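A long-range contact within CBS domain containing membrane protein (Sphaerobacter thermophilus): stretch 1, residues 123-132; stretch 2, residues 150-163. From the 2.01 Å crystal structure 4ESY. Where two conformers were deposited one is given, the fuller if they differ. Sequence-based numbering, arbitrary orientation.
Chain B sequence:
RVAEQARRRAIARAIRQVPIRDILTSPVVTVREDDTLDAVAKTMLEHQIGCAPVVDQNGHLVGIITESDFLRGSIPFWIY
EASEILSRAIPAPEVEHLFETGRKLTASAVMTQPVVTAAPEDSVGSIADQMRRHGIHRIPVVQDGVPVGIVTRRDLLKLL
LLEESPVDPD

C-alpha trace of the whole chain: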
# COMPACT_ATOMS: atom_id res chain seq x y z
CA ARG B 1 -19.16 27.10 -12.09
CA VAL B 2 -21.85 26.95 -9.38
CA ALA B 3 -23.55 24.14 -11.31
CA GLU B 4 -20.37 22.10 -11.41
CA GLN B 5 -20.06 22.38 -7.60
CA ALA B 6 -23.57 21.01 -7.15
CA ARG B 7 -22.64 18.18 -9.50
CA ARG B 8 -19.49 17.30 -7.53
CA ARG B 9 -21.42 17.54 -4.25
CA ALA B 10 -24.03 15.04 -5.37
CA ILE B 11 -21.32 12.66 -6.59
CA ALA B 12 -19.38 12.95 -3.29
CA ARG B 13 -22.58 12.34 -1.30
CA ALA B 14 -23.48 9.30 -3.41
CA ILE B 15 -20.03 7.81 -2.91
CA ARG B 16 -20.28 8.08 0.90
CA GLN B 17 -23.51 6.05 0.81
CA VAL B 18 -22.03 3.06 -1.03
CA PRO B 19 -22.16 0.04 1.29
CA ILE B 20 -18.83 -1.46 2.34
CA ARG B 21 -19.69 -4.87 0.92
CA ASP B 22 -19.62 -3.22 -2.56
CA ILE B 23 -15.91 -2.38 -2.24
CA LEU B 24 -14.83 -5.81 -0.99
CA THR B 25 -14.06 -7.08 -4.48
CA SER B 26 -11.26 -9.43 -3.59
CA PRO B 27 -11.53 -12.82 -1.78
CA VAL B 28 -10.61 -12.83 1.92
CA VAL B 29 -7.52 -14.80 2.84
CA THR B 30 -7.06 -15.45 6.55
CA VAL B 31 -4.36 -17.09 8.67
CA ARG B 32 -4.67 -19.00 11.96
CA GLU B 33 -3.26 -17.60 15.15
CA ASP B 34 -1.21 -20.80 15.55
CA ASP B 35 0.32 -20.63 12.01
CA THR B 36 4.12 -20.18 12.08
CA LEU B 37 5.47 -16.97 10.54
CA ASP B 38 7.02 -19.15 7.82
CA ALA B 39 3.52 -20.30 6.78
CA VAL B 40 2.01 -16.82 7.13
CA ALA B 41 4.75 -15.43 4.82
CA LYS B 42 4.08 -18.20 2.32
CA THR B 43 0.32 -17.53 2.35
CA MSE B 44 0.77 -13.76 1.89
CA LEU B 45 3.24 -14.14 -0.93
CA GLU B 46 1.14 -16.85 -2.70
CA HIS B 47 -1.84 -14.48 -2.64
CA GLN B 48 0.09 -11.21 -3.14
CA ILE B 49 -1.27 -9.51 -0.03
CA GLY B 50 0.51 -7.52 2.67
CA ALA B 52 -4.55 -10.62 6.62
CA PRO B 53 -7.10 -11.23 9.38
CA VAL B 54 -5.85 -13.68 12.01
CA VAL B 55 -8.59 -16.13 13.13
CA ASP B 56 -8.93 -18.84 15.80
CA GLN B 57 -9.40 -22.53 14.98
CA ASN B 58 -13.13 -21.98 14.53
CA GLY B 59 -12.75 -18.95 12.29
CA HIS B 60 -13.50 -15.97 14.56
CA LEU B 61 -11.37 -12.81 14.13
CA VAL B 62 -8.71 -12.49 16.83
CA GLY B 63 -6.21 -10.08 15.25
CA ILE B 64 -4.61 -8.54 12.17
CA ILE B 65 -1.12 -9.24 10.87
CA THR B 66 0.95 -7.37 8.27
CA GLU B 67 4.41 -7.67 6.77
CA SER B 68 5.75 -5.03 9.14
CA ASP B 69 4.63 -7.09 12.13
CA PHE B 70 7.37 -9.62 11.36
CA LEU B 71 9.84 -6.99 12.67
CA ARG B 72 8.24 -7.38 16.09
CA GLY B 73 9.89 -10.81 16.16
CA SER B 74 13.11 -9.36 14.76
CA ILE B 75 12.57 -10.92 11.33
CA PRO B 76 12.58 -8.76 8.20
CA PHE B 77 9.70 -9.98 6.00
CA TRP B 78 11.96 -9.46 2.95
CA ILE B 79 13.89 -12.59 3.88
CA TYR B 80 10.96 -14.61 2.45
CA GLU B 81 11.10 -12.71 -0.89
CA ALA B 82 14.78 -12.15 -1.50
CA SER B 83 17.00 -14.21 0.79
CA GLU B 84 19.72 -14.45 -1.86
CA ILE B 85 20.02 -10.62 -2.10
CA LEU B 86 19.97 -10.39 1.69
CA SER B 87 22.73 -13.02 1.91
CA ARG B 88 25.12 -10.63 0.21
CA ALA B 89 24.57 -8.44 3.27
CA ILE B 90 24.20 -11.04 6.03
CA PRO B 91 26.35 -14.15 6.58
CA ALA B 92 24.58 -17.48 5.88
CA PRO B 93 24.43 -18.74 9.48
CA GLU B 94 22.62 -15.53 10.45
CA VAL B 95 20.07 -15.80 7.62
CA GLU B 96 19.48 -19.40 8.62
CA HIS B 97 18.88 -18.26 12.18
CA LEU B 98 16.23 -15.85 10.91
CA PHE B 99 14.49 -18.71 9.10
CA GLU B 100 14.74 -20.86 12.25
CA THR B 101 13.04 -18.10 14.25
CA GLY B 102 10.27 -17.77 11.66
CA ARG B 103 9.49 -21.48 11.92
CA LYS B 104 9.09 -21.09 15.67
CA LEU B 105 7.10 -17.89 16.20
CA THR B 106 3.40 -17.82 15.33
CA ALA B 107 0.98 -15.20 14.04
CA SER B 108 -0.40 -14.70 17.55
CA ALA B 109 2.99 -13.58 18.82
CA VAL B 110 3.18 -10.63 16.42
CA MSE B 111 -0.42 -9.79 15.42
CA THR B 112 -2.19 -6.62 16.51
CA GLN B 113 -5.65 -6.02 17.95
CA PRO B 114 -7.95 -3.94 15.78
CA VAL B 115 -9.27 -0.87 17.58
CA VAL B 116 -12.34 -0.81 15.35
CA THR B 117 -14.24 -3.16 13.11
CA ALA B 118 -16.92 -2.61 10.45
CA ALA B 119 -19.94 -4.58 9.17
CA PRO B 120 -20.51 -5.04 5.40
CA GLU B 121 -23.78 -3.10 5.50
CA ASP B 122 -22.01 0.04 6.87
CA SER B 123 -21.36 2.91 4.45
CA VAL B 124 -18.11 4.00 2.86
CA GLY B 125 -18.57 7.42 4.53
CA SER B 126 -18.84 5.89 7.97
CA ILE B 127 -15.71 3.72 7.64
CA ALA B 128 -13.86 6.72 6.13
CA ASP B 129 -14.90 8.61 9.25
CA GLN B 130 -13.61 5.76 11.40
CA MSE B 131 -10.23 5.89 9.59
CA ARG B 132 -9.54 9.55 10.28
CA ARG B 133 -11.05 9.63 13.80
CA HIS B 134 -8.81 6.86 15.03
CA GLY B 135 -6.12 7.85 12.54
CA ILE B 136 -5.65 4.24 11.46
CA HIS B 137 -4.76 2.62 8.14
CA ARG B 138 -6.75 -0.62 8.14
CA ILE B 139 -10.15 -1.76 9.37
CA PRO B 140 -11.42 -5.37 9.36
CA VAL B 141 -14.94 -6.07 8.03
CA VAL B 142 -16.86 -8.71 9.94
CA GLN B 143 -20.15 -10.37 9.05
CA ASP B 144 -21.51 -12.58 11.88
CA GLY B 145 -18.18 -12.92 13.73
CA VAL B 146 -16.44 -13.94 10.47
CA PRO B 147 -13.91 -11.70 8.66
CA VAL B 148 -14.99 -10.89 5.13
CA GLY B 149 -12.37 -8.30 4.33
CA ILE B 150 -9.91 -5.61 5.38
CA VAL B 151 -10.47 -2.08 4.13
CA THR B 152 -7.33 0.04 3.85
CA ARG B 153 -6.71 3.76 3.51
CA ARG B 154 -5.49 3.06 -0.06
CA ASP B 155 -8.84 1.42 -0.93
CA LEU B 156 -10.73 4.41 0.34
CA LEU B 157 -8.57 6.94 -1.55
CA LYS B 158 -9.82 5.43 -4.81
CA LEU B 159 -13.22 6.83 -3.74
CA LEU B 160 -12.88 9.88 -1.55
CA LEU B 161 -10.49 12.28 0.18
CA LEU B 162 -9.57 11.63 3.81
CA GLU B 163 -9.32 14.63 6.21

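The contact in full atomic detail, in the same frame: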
# COMPACT_ATOMS: atom_id res chain seq x y z
N SER B 123 -21.67 2.13 5.64
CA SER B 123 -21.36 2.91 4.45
C SER B 123 -19.88 3.24 4.33
O SER B 123 -19.15 3.33 5.32
CB SER B 123 -22.17 4.21 4.44
OG SER B 123 -21.66 5.07 5.43
N VAL B 124 -19.45 3.47 3.11
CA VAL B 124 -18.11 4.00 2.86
C VAL B 124 -17.81 5.25 3.72
O VAL B 124 -16.75 5.33 4.35
CB VAL B 124 -17.92 4.28 1.34
CG1 VAL B 124 -16.80 5.28 1.09
CG2 VAL B 124 -17.69 2.96 0.58
N GLY B 125 -18.75 6.20 3.75
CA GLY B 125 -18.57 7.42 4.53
C GLY B 125 -18.26 7.11 5.98
O GLY B 125 -17.36 7.68 6.59
N SER B 126 -18.98 6.16 6.55
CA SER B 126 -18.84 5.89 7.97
C SER B 126 -17.49 5.21 8.29
O SER B 126 -16.86 5.50 9.31
CB SER B 126 -20.02 5.01 8.42
OG SER B 126 -19.85 3.69 7.94
N ILE B 127 -17.03 4.30 7.43
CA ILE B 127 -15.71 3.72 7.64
C ILE B 127 -14.60 4.77 7.38
O ILE B 127 -13.62 4.86 8.11
CB ILE B 127 -15.54 2.37 6.86
CG1 ILE B 127 -14.27 1.63 7.29
CG2 ILE B 127 -15.39 2.60 5.40
CD1 ILE B 127 -14.35 0.10 7.02
N ALA B 128 -14.78 5.60 6.37
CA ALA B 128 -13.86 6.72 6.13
C ALA B 128 -13.75 7.59 7.39
O ALA B 128 -12.66 7.99 7.81
CB ALA B 128 -14.33 7.55 4.95
N ASP B 129 -14.88 7.85 8.02
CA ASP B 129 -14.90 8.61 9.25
C ASP B 129 -14.16 7.91 10.37
O ASP B 129 -13.46 8.55 11.13
CB ASP B 129 -16.34 8.90 9.65
CG ASP B 129 -17.01 9.90 8.71
OD1 ASP B 129 -16.26 10.49 7.88
OD2 ASP B 129 -18.25 10.08 8.79
N GLN B 130 -14.34 6.59 10.44
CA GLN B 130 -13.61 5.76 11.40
C GLN B 130 -12.10 5.88 11.19
O GLN B 130 -11.36 6.04 12.16
CB GLN B 130 -14.04 4.28 11.26
CG GLN B 130 -15.36 3.92 11.97
CD GLN B 130 -15.72 2.44 11.81
OE1 GLN B 130 -15.48 1.84 10.76
NE2 GLN B 130 -16.29 1.85 12.85
N MSE B 131 -11.67 5.81 9.94
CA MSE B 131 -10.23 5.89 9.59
C MSE B 131 -9.59 7.11 10.22
O MSE B 131 -8.70 6.99 11.05
CB MSE B 131 -9.99 5.99 8.08
CG MSE B 131 -10.03 4.70 7.30
SE MSE B 131 -8.57 3.40 7.40
CE MSE B 131 -9.50 2.05 6.36
N ARG B 132 -10.07 8.28 9.81
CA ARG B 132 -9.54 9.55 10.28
C ARG B 132 -9.63 9.72 11.80
O ARG B 132 -8.67 10.15 12.43
CB ARG B 132 -10.26 10.73 9.61
CG ARG B 132 -10.60 10.53 8.15
CD ARG B 132 -11.26 11.79 7.59
NE ARG B 132 -12.35 11.51 6.66
CZ ARG B 132 -13.59 11.97 6.82
NH1 ARG B 132 -14.53 11.66 5.93
NH2 ARG B 132 -13.88 12.74 7.86
N ILE B 150 -10.61 -6.69 4.68
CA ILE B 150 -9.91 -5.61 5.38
C ILE B 150 -9.94 -4.41 4.45
O ILE B 150 -9.59 -4.52 3.28
CB ILE B 150 -8.45 -5.94 5.72
CG1 ILE B 150 -8.35 -6.94 6.87
CG2 ILE B 150 -7.71 -4.66 6.19
CD1 ILE B 150 -6.91 -7.46 7.12
N VAL B 151 -10.40 -3.28 4.95
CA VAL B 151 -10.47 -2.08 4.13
C VAL B 151 -9.28 -1.21 4.54
O VAL B 151 -9.03 -0.99 5.73
CB VAL B 151 -11.79 -1.33 4.35
CG1 VAL B 151 -11.72 0.11 3.75
CG2 VAL B 151 -12.94 -2.13 3.75
N THR B 152 -8.49 -0.79 3.56
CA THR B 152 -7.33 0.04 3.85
C THR B 152 -7.57 1.49 3.44
O THR B 152 -8.49 1.81 2.70
CB THR B 152 -6.09 -0.45 3.09
OG1 THR B 152 -6.36 -0.33 1.68
CG2 THR B 152 -5.82 -1.92 3.42
N ARG B 153 -6.68 2.36 3.90
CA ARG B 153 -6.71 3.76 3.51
C ARG B 153 -6.54 3.86 1.98
O ARG B 153 -7.25 4.60 1.34
CB ARG B 153 -5.64 4.54 4.28
CG ARG B 153 -5.69 6.04 4.12
CD ARG B 153 -4.67 6.72 5.05
NE ARG B 153 -5.07 6.65 6.46
CZ ARG B 153 -5.66 7.65 7.12
NH1 ARG B 153 -5.91 8.80 6.50
NH2 ARG B 153 -5.98 7.51 8.40
N ARG B 154 -5.64 3.06 1.39
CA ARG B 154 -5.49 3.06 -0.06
C ARG B 154 -6.79 2.74 -0.82
O ARG B 154 -7.09 3.40 -1.83
CB ARG B 154 -4.39 2.08 -0.52
CG ARG B 154 -4.45 1.86 -2.06
CD ARG B 154 -3.34 0.94 -2.63
NE ARG B 154 -3.43 0.83 -4.09
CZ ARG B 154 -2.74 -0.06 -4.80
NH1 ARG B 154 -1.93 -0.93 -4.18
NH2 ARG B 154 -2.87 -0.11 -6.14
N ASP B 155 -7.53 1.72 -0.37
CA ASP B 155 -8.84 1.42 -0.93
C ASP B 155 -9.74 2.65 -0.91
O ASP B 155 -10.44 2.96 -1.89
CB ASP B 155 -9.57 0.32 -0.13
CG ASP B 155 -8.83 -1.04 -0.14
OD1 ASP B 155 -8.13 -1.36 -1.15
OD2 ASP B 155 -8.94 -1.80 0.88
N LEU B 156 -9.78 3.34 0.20
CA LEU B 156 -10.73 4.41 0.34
C LEU B 156 -10.34 5.61 -0.56
O LEU B 156 -11.21 6.31 -1.07
CB LEU B 156 -10.86 4.84 1.80
CG LEU B 156 -11.57 3.84 2.73
CD1 LEU B 156 -11.75 4.50 4.09
CD2 LEU B 156 -12.94 3.36 2.24
N LEU B 157 -9.05 5.78 -0.79
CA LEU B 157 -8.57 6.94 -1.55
C LEU B 157 -8.87 6.82 -3.03
O LEU B 157 -8.73 7.79 -3.76
CB LEU B 157 -7.08 7.13 -1.34
CG LEU B 157 -6.84 7.71 0.03
CD1 LEU B 157 -5.36 7.57 0.43
CD2 LEU B 157 -7.28 9.18 0.03
N LYS B 158 -9.28 5.63 -3.46
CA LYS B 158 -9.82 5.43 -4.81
C LYS B 158 -11.23 6.01 -4.94
O LYS B 158 -11.74 6.17 -6.06
CB LYS B 158 -9.85 3.94 -5.15
CG LYS B 158 -8.46 3.31 -5.32
CD LYS B 158 -8.59 1.81 -5.45
CE LYS B 158 -7.26 1.19 -5.78
NZ LYS B 158 -7.44 -0.26 -5.87
N LEU B 159 -11.84 6.34 -3.81
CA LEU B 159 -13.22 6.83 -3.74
C LEU B 159 -13.37 8.24 -3.19
O LEU B 159 -14.15 9.02 -3.71
CB LEU B 159 -14.05 5.90 -2.85
CG LEU B 159 -14.21 4.51 -3.46
CD1 LEU B 159 -14.73 3.53 -2.42
CD2 LEU B 159 -15.19 4.65 -4.56
N LEU B 160 -12.63 8.58 -2.14
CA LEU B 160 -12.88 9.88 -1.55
C LEU B 160 -11.67 10.38 -0.77
O LEU B 160 -10.82 9.59 -0.39
CB LEU B 160 -14.16 9.86 -0.67
CG LEU B 160 -14.13 9.23 0.74
CD1 LEU B 160 -15.51 9.32 1.45
CD2 LEU B 160 -13.62 7.79 0.77
N LEU B 161 -11.59 11.69 -0.57
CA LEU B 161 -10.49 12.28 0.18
C LEU B 161 -10.63 11.87 1.64
O LEU B 161 -11.73 11.58 2.09
CB LEU B 161 -10.55 13.81 0.06
CG LEU B 161 -10.34 14.35 -1.35
CD1 LEU B 161 -10.73 15.84 -1.50
CD2 LEU B 161 -8.89 14.12 -1.75
N LEU B 162 -9.52 11.84 2.36
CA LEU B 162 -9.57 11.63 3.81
C LEU B 162 -8.94 12.80 4.60
O LEU B 162 -7.72 13.03 4.54
CB LEU B 162 -8.92 10.30 4.19
CG LEU B 162 -9.47 9.12 3.40
CD1 LEU B 162 -8.66 7.87 3.63
CD2 LEU B 162 -10.92 8.89 3.77
N GLU B 163 -9.77 13.55 5.33
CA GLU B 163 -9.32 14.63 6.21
C GLU B 163 -8.40 15.65 5.52
O GLU B 163 -8.43 15.83 4.30
CB GLU B 163 -8.64 14.07 7.47
CG GLU B 163 -8.41 15.09 8.60
CD GLU B 163 -9.66 15.36 9.43
OE1 GLU B 163 -9.59 15.28 10.67
OE2 GLU B 163 -10.72 15.66 8.83

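Stretch 1 is a helix, residues 124-132, that continues later in the chain. Stretch 2 enters as a strand, 150-152, turns at once into a short helix starting at Arg-153, and then runs on as an irregular segment to Glu-163. The two helix axes approach to 10.9 Å, with 133° between their N-to-C directions. The strand axis passes 10.3 Å from the first helix, at 67°. No hydrogen bond crosses between the stretches. The contact is mostly apolar packing and buries 637 Å², both sides summed.

Ser-123 precedes the first helix and caps it. Its OG accepts from Ser-126 N at 3.1 Å. Ser-126 OG returns a bond to Ser-123 O at 2.7 Å.

Val-124 opens the packed side of the helix. Its CG1 lies 4.1 Å from Leu-160 CD2, and its CG2 lies 4.3 Å from Leu-159 CD1. These are van der Waals contacts between hydrocarbon groups, which carry no polar atoms and pack together out of water. Gly-125 has no side chain and makes no contact.

Ile-127, one turn on, reaches both the strand and the second helix by the same kind of contact. Its CD1 is 4.0 Å from Val-151 CB, and its CG2 is 4.1 Å from Leu-156 CD2. All three residues are buried.

Ala-128 has a small side chain, and leucines come close to it. Leu-156 CD1 sits 3.7 Å from Ala-128 CA, against the backbone itself. Ala-128 CB also meets Leu-162 CD2 at 3.8 Å and Leu-160 CD1 at 4.1 Å.

Asp-129 and Gln-130 do not touch stretch 2. Asp-129 OD1 instead forms a salt bridge with Arg-132 NH1, at 2.9 Å, within the helix.

Met-131, a selenomethionine, has the largest covered area of the contact. Its CG packs 3.6 Å from Leu-156 CD1. Its CE ends where the strand turns into the helix, 3.1 Å from Val-151 O and 3.5 Å from Thr-152 C. That turn is held by Thr-152 and Asp-155. Thr-152 OG1 caps the helix by accepting from Asp-155 N at 3.1 Å, while Thr-152 N donates to Asp-155 OD2 at 2.9 Å. The CA-to-CB bond of Arg-153 points sideways, but the end of its side chain comes nearer to stretch 1, with NH2 4.3 Å from Met-131 CB.

Arg-132 lies over the end of stretch 2. Its CD is 3.2 Å from Glu-163 N and 3.5 Å from Glu-163 CB, so the aliphatic part of the side chain makes close contact. The opposite charges stay apart: Arg-132 NH2 is 4.4 Å from Glu-163 OE2, beyond a salt bridge. Both residues are poorly ordered, so these distances are less certain.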